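Local coordinates for uncharacterized protein Rv2277c (Mycobacterium tuberculosis, PDB 5VUG), which probably hydrolyses phosphoric diesters through its glycerophosphodiester phosphodiesterase domain, which has a TIM-barrel fold, although its substrate is not known, at residues Arg182-Asn185 with Met186-His190; Val172-Ser175 with Arg176-Arg180. All coordinates share one frame; numbering follows the deposited sequence.

Contact 1 of 2, residues Arg182-Asn185 with Met186-His190; sequences RLFN and MALNH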
ATOM      1  N   ARG A 182      -3.770  -3.131 -10.758  1.00 12.39           N
ATOM      2  CA  ARG A 182      -4.667  -4.278 -10.696  1.00 11.67           C
ATOM      3  C   ARG A 182      -4.285  -5.207  -9.549  1.00 10.85           C
ATOM      4  O   ARG A 182      -5.161  -5.700  -8.826  1.00 10.66           O
ATOM      5  CB  ARG A 182      -4.676  -5.026 -12.032  1.00 11.27           C
ATOM      6  CG  ARG A 182      -5.900  -5.915 -12.185  1.00 11.35           C
ATOM      7  CD  ARG A 182      -5.938  -6.704 -13.492  1.00 12.67           C
ATOM      8  NE  ARG A 182      -6.007  -5.868 -14.692  1.00 14.21           N
ATOM      9  CZ  ARG A 182      -4.970  -5.611 -15.483  1.00 14.22           C
ATOM     10  NH1 ARG A 182      -3.773  -6.114 -15.198  1.00 13.28           N
ATOM     11  NH2 ARG A 182      -5.125  -4.853 -16.555  1.00 16.05           N
ATOM     12  N   LEU A 183      -2.983  -5.433  -9.348  1.00 11.03           N
ATOM     13  CA  LEU A 183      -2.542  -6.313  -8.268  1.00  9.91           C
ATOM     14  C   LEU A 183      -2.893  -5.735  -6.908  1.00 11.04           C
ATOM     15  O   LEU A 183      -3.320  -6.469  -6.009  1.00 11.63           O
ATOM     16  CB  LEU A 183      -1.034  -6.530  -8.351  1.00 10.53           C
ATOM     17  CG  LEU A 183      -0.565  -7.473  -9.455  1.00 11.05           C
ATOM     18  CD1 LEU A 183       0.949  -7.371  -9.555  1.00 10.83           C
ATOM     19  CD2 LEU A 183      -1.026  -8.919  -9.176  1.00 11.56           C
ATOM     20  N   PHE A 184      -2.696  -4.427  -6.725  1.00 10.62           N
ATOM     21  CA  PHE A 184      -3.003  -3.832  -5.431  1.00 10.44           C
ATOM     22  C   PHE A 184      -4.504  -3.709  -5.200  1.00 11.09           C
ATOM     23  O   PHE A 184      -4.964  -3.862  -4.060  1.00 11.74           O
ATOM     24  CB  PHE A 184      -2.247  -2.517  -5.227  1.00 12.77           C
ATOM     25  CG  PHE A 184      -0.854  -2.717  -4.689  1.00 14.22           C
ATOM     26  CD1 PHE A 184      -0.658  -2.998  -3.341  1.00 14.84           C
ATOM     27  CD2 PHE A 184       0.252  -2.672  -5.527  1.00 13.65           C
ATOM     28  CE1 PHE A 184       0.618  -3.207  -2.831  1.00 14.68           C
ATOM     29  CE2 PHE A 184       1.538  -2.879  -5.021  1.00 13.71           C
ATOM     30  CZ  PHE A 184       1.714  -3.143  -3.669  1.00 14.49           C
ATOM     31  N   ASN A 185      -5.291  -3.449  -6.245  1.00 12.29           N
ATOM     32  CA  ASN A 185      -6.742  -3.503  -6.064  1.00 13.50           C
ATOM     33  C   ASN A 185      -7.180  -4.897  -5.628  1.00 13.95           C
ATOM     34  O   ASN A 185      -7.979  -5.047  -4.696  1.00 14.72           O
ATOM     35  CB  ASN A 185      -7.471  -3.081  -7.343  1.00 14.12           C
ATOM     36  CG  ASN A 185      -7.668  -1.573  -7.441  1.00 14.85           C
ATOM     37  OD1 ASN A 185      -7.774  -0.879  -6.426  1.00 17.62           O
ATOM     38  ND2 ASN A 185      -7.726  -1.058  -8.672  1.00 13.31           N
HETATM   39  N   MSE A 186      -6.658  -5.934  -6.276  1.00 13.48           N
HETATM   40  CA  MSE A 186      -7.025  -7.280  -5.842  1.00 13.04           C
HETATM   41  C   MSE A 186      -6.631  -7.556  -4.386  1.00 15.61           C
HETATM   42  O   MSE A 186      -7.438  -8.075  -3.605  1.00 14.99           O
HETATM   43  CB  MSE A 186      -6.477  -8.349  -6.796  1.00 13.16           C
HETATM   44  CG  MSE A 186      -7.242  -8.430  -8.099  1.00 15.13           C
HETATM   45 SE   MSE A 186      -9.051  -9.117  -7.812  0.83 21.22          SE
HETATM   46  CE  MSE A 186      -8.570 -10.863  -7.089  1.00 20.08           C
ATOM     47  N   ALA A 187      -5.406  -7.175  -4.017  1.00 14.46           N
ATOM     48  CA  ALA A 187      -4.907  -7.484  -2.681  1.00 13.21           C
ATOM     49  C   ALA A 187      -5.646  -6.694  -1.609  1.00 14.92           C
ATOM     50  O   ALA A 187      -5.869  -7.198  -0.502  1.00 16.69           O
ATOM     51  CB  ALA A 187      -3.406  -7.200  -2.603  1.00 13.35           C
ATOM     52  N   LEU A 188      -6.021  -5.451  -1.905  1.00 13.70           N
ATOM     53  CA  LEU A 188      -6.524  -4.570  -0.861  1.00 13.60           C
ATOM     54  C   LEU A 188      -8.038  -4.411  -0.853  1.00 14.44           C
ATOM     55  O   LEU A 188      -8.596  -4.083   0.200  1.00 15.87           O
ATOM     56  CB  LEU A 188      -5.835  -3.194  -0.919  1.00 12.97           C
ATOM     57  CG  LEU A 188      -4.330  -3.202  -0.639  1.00 13.54           C
ATOM     58  CD1 LEU A 188      -3.725  -1.826  -0.890  1.00 14.57           C
ATOM     59  CD2 LEU A 188      -4.067  -3.645   0.796  1.00 15.12           C
ATOM     60  N   ASN A 189      -8.721  -4.636  -1.983  1.00 15.68           N
ATOM     61  CA  ASN A 189     -10.176  -4.517  -2.008  1.00 16.04           C
ATOM     62  C   ASN A 189     -10.876  -5.602  -2.823  1.00 16.59           C
ATOM     63  O   ASN A 189     -12.111  -5.571  -2.930  1.00 17.95           O
ATOM     64  CB  ASN A 189     -10.620  -3.108  -2.465  1.00 15.87           C
ATOM     65  CG  ASN A 189     -10.122  -2.754  -3.854  1.00 16.71           C
ATOM     66  OD1 ASN A 189     -10.498  -3.390  -4.835  1.00 18.19           O
ATOM     67  ND2 ASN A 189      -9.282  -1.723  -3.946  1.00 15.86           N
ATOM     68  N   HIS A 190     -10.137  -6.563  -3.380  1.00 16.15           N
ATOM     69  CA  HIS A 190     -10.693  -7.752  -4.030  1.00 18.01           C
ATOM     70  C   HIS A 190     -11.472  -7.440  -5.306  1.00 18.71           C
ATOM     71  O   HIS A 190     -12.346  -8.214  -5.704  1.00 19.74           O
ATOM     72  CB  HIS A 190     -11.506  -8.618  -3.056  1.00 19.54           C
ATOM     73  CG  HIS A 190     -10.897  -8.708  -1.692  1.00 24.69           C
ATOM     74  ND1 HIS A 190      -9.760  -9.443  -1.431  1.00 29.60           N
ATOM     75  CD2 HIS A 190     -11.249  -8.131  -0.518  1.00 27.39           C
ATOM     76  CE1 HIS A 190      -9.446  -9.326  -0.152  1.00 29.21           C
ATOM     77  NE2 HIS A 190     -10.333  -8.533   0.424  1.00 29.25           N
TER

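Contact 2 of 2, residues Val172-Ser175 with Arg176-Arg180; sequences VAES and RDVTR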
ATOM      1  N   VAL A 172       4.033  -5.471 -27.005  1.00 11.05           N
ATOM      2  CA  VAL A 172       4.394  -4.688 -25.827  1.00 12.28           C
ATOM      3  C   VAL A 172       3.693  -5.248 -24.593  1.00 11.36           C
ATOM      4  O   VAL A 172       2.480  -5.490 -24.613  1.00 12.13           O
ATOM      5  CB  VAL A 172       4.059  -3.195 -26.026  1.00 12.33           C
ATOM      6  CG1 VAL A 172       4.526  -2.372 -24.840  1.00 13.78           C
ATOM      7  CG2 VAL A 172       4.661  -2.666 -27.353  1.00 12.71           C
ATOM      8  N   ALA A 173       4.453  -5.442 -23.519  1.00  9.72           N
ATOM      9  CA  ALA A 173       3.858  -5.856 -22.256  1.00  9.86           C
ATOM     10  C   ALA A 173       2.967  -4.751 -21.695  1.00 11.01           C
ATOM     11  O   ALA A 173       3.131  -3.564 -21.994  1.00 14.12           O
ATOM     12  CB  ALA A 173       4.945  -6.185 -21.232  1.00 11.34           C
ATOM     13  N   GLU A 174       2.010  -5.161 -20.865  1.00 10.23           N
ATOM     14  CA  GLU A 174       1.215  -4.200 -20.116  1.00 10.74           C
ATOM     15  C   GLU A 174       2.135  -3.273 -19.328  1.00 11.45           C
ATOM     16  O   GLU A 174       3.170  -3.700 -18.809  1.00 12.23           O
ATOM     17  CB  GLU A 174       0.292  -4.950 -19.156  1.00 11.83           C
ATOM     18  CG  GLU A 174      -0.505  -4.027 -18.270  1.00 13.18           C
ATOM     19  CD  GLU A 174      -1.660  -4.717 -17.606  1.00 12.44           C
ATOM     20  OE1 GLU A 174      -1.433  -5.387 -16.575  1.00 13.79           O
ATOM     21  OE2 GLU A 174      -2.792  -4.584 -18.129  1.00 14.19           O
ATOM     22  N   SER A 175       1.761  -1.993 -19.240  1.00 12.80           N
ATOM     23  CA  SER A 175       2.569  -1.063 -18.458  1.00 12.65           C
ATOM     24  C   SER A 175       2.602  -1.481 -16.988  1.00 11.97           C
ATOM     25  O   SER A 175       1.637  -2.033 -16.444  1.00 14.09           O
ATOM     26  CB  SER A 175       2.026   0.362 -18.568  1.00 16.16           C
ATOM     27  OG  SER A 175       0.843   0.501 -17.812  1.00 17.76           O
ATOM     28  N   ARG A 176       3.735  -1.220 -16.339  1.00 11.84           N
ATOM     29  CA  ARG A 176       3.846  -1.578 -14.928  1.00 10.64           C
ATOM     30  C   ARG A 176       2.821  -0.824 -14.082  1.00 13.59           C
ATOM     31  O   ARG A 176       2.273  -1.380 -13.123  1.00 12.77           O
ATOM     32  CB  ARG A 176       5.273  -1.350 -14.427  1.00 10.46           C
ATOM     33  CG  ARG A 176       5.518  -1.824 -12.999  1.00 10.94           C
ATOM     34  CD  ARG A 176       6.995  -1.772 -12.677  1.00 12.23           C
ATOM     35  NE  ARG A 176       7.317  -2.305 -11.354  1.00 13.60           N
ATOM     36  CZ  ARG A 176       7.989  -3.437 -11.154  1.00 12.89           C
ATOM     37  NH1 ARG A 176       8.402  -4.176 -12.186  1.00 14.36           N
ATOM     38  NH2 ARG A 176       8.255  -3.828  -9.920  1.00 11.45           N
ATOM     39  N   ASP A 177       2.531   0.435 -14.427  1.00 14.70           N
ATOM     40  CA  ASP A 177       1.520   1.181 -13.676  1.00 15.75           C
ATOM     41  C   ASP A 177       0.193   0.430 -13.628  1.00 16.32           C
ATOM     42  O   ASP A 177      -0.453   0.358 -12.574  1.00 15.26           O
ATOM     43  CB  ASP A 177       1.285   2.567 -14.285  1.00 16.17           C
ATOM     44  CG  ASP A 177       2.430   3.537 -14.037  1.00 19.85           C
ATOM     45  OD1 ASP A 177       3.260   3.287 -13.142  1.00 20.60           O
ATOM     46  OD2 ASP A 177       2.477   4.579 -14.736  1.00 20.61           O
ATOM     47  N   VAL A 178      -0.238  -0.123 -14.764  1.00 14.27           N
ATOM     48  CA  VAL A 178      -1.532  -0.801 -14.815  1.00 13.97           C
ATOM     49  C   VAL A 178      -1.473  -2.138 -14.082  1.00 12.76           C
ATOM     50  O   VAL A 178      -2.363  -2.474 -13.288  1.00 12.51           O
ATOM     51  CB  VAL A 178      -1.997  -0.959 -16.274  1.00 12.94           C
ATOM     52  CG1 VAL A 178      -3.253  -1.830 -16.343  1.00 13.59           C
ATOM     53  CG2 VAL A 178      -2.264   0.414 -16.893  1.00 14.29           C
ATOM     54  N   THR A 179      -0.423  -2.924 -14.335  1.00 12.77           N
ATOM     55  CA  THR A 179      -0.254  -4.192 -13.628  1.00 10.71           C
ATOM     56  C   THR A 179      -0.260  -3.984 -12.119  1.00 10.60           C
ATOM     57  O   THR A 179      -0.961  -4.695 -11.383  1.00 11.05           O
ATOM     58  CB  THR A 179       1.062  -4.845 -14.062  1.00 11.07           C
ATOM     59  OG1 THR A 179       0.987  -5.201 -15.448  1.00 12.10           O
ATOM     60  CG2 THR A 179       1.352  -6.103 -13.227  1.00 10.91           C
ATOM     61  N   ARG A 180       0.509  -2.999 -11.640  1.00 10.85           N
ATOM     62  CA  ARG A 180       0.590  -2.741 -10.203  1.00 10.26           C
ATOM     63  C   ARG A 180      -0.761  -2.324  -9.633  1.00 11.89           C
ATOM     64  O   ARG A 180      -1.135  -2.746  -8.531  1.00 11.67           O
ATOM     65  CB  ARG A 180       1.638  -1.660  -9.914  1.00 11.77           C
ATOM     66  CG  ARG A 180       1.920  -1.441  -8.417  1.00 13.08           C
ATOM     67  CD  ARG A 180       2.938  -0.316  -8.155  1.00 13.96           C
ATOM     68  NE  ARG A 180       2.516   0.908  -8.831  1.00 12.94           N
ATOM     69  CZ  ARG A 180       3.126   1.441  -9.887  1.00 13.68           C
ATOM     70  NH1 ARG A 180       4.241   0.899 -10.374  1.00 13.91           N
ATOM     71  NH2 ARG A 180       2.620   2.526 -10.455  1.00 15.98           N
TER
HETATM   72  O   HOH W   1       3.383  -5.541 -16.687  1.00 12.04           O

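Contact 1 of 2, residues Arg182-Asn185 with Met186-His190
The last turns of helix 176-189 bring Asn185 beside Asn189, one turn further along the same face. Their side chains point the same way. Asn189 ND2 donates to Asn185 OD1 at 3.0 Å, with an N-H...O angle of 166°. The acceptor lies close to the amide plane of Asn189, but the two amide planes are turned 47° against each other. Asn189 CG sits between its own N and carbonyl carbon (chi1 60°), which brings the amide back over the preceding turn. Asn189 ND2 also bonds Asn226 O of the second subunit, and Asn185 ND2 bonds Asp193 O, so both amides are held from outside as well. On another helix face, Leu188 CD1 meets the edge of the Phe184 ring, with Phe184 CD1 4.1 Å away. In the second subunit, Val212 packs on Phe184 and the other Leu188 on Leu188. The backbone repeats the i to i+4 bond, as in Met186 N to Arg182 O at 3.0 Å. Asn185 O takes Asn189 N at 2.8 Å and, weakly, His190 N at 2.9 Å. His190 then leaves the helix with positive phi. This is the C-terminal end of an alpha-helix, with one side packed at a dimer interface.

Contact 2 of 2, residues Val172-Ser175 with Arg176-Arg180
Ser175, Glu174 and Val178 carry this contact, in which the loop after strand 171-172 turns into helix 176-189. Ser175 is the N-cap. Its OG sits between the backbone N and the carbonyl carbon (chi1 74°), and from there it accepts from Val178 N at 3.3 Å. Ser175 O takes the first full helical bond, from Thr179 N at 3.1 Å. That bond is almost straight, at 179°. A weak bond from Val178 N reaches the same oxygen. The side-chain cap thus satisfies the amide of Val178.

Glu174 reaches forward along the helix start. Its chain is extended, with CG anti to the backbone N (chi1 176°), and it crosses Val178 at about a right angle. Glu174 OE2 lies 3.3 Å from Val178 CG1. The other methyl of Val178, CG2, lies against Ser175 OG at 3.2 Å, so the valine touches both residues. Thr179 OG1 donates to the anti lone pair of Glu174 OE1 at 2.7 Å. A water donates to Thr179 OG1 and to Glu174 O, closing a second path between these residues.

Behind the cap, Arg180 NH2 meets Asp177 OD1 from above the carboxylate plane, in a salt bridge of 2.9 Å. Glu174 and Thr179 pack on Ala202 of strand 201-205 and on Phe238 of helix 232-239. Asp177 touches Ala158 of helix 158-165, so the helix start lies among these elements of the barrel.

Contacts 1 and 2 lie in series along helix 176-189: contact 2 forms its start and contact 1 its end. Their centres are about 15 Å apart. They meet directly where Arg182 NH1 forms a salt bridge with Glu174 OE1 at 2.8 Å, which ties the loop before the helix to its middle. Both contacts touch the second subunit. At contact 2, Arg176 and Arg180 share Glu214 of that subunit. The side chain of Arg176 comes within about 5 Å of a bound glycerol, while that of Leu183 is about 12 Å from one. The centre of contact 1 is about 23 Å from the centre of the chain and that of contact 2 about 13 Å.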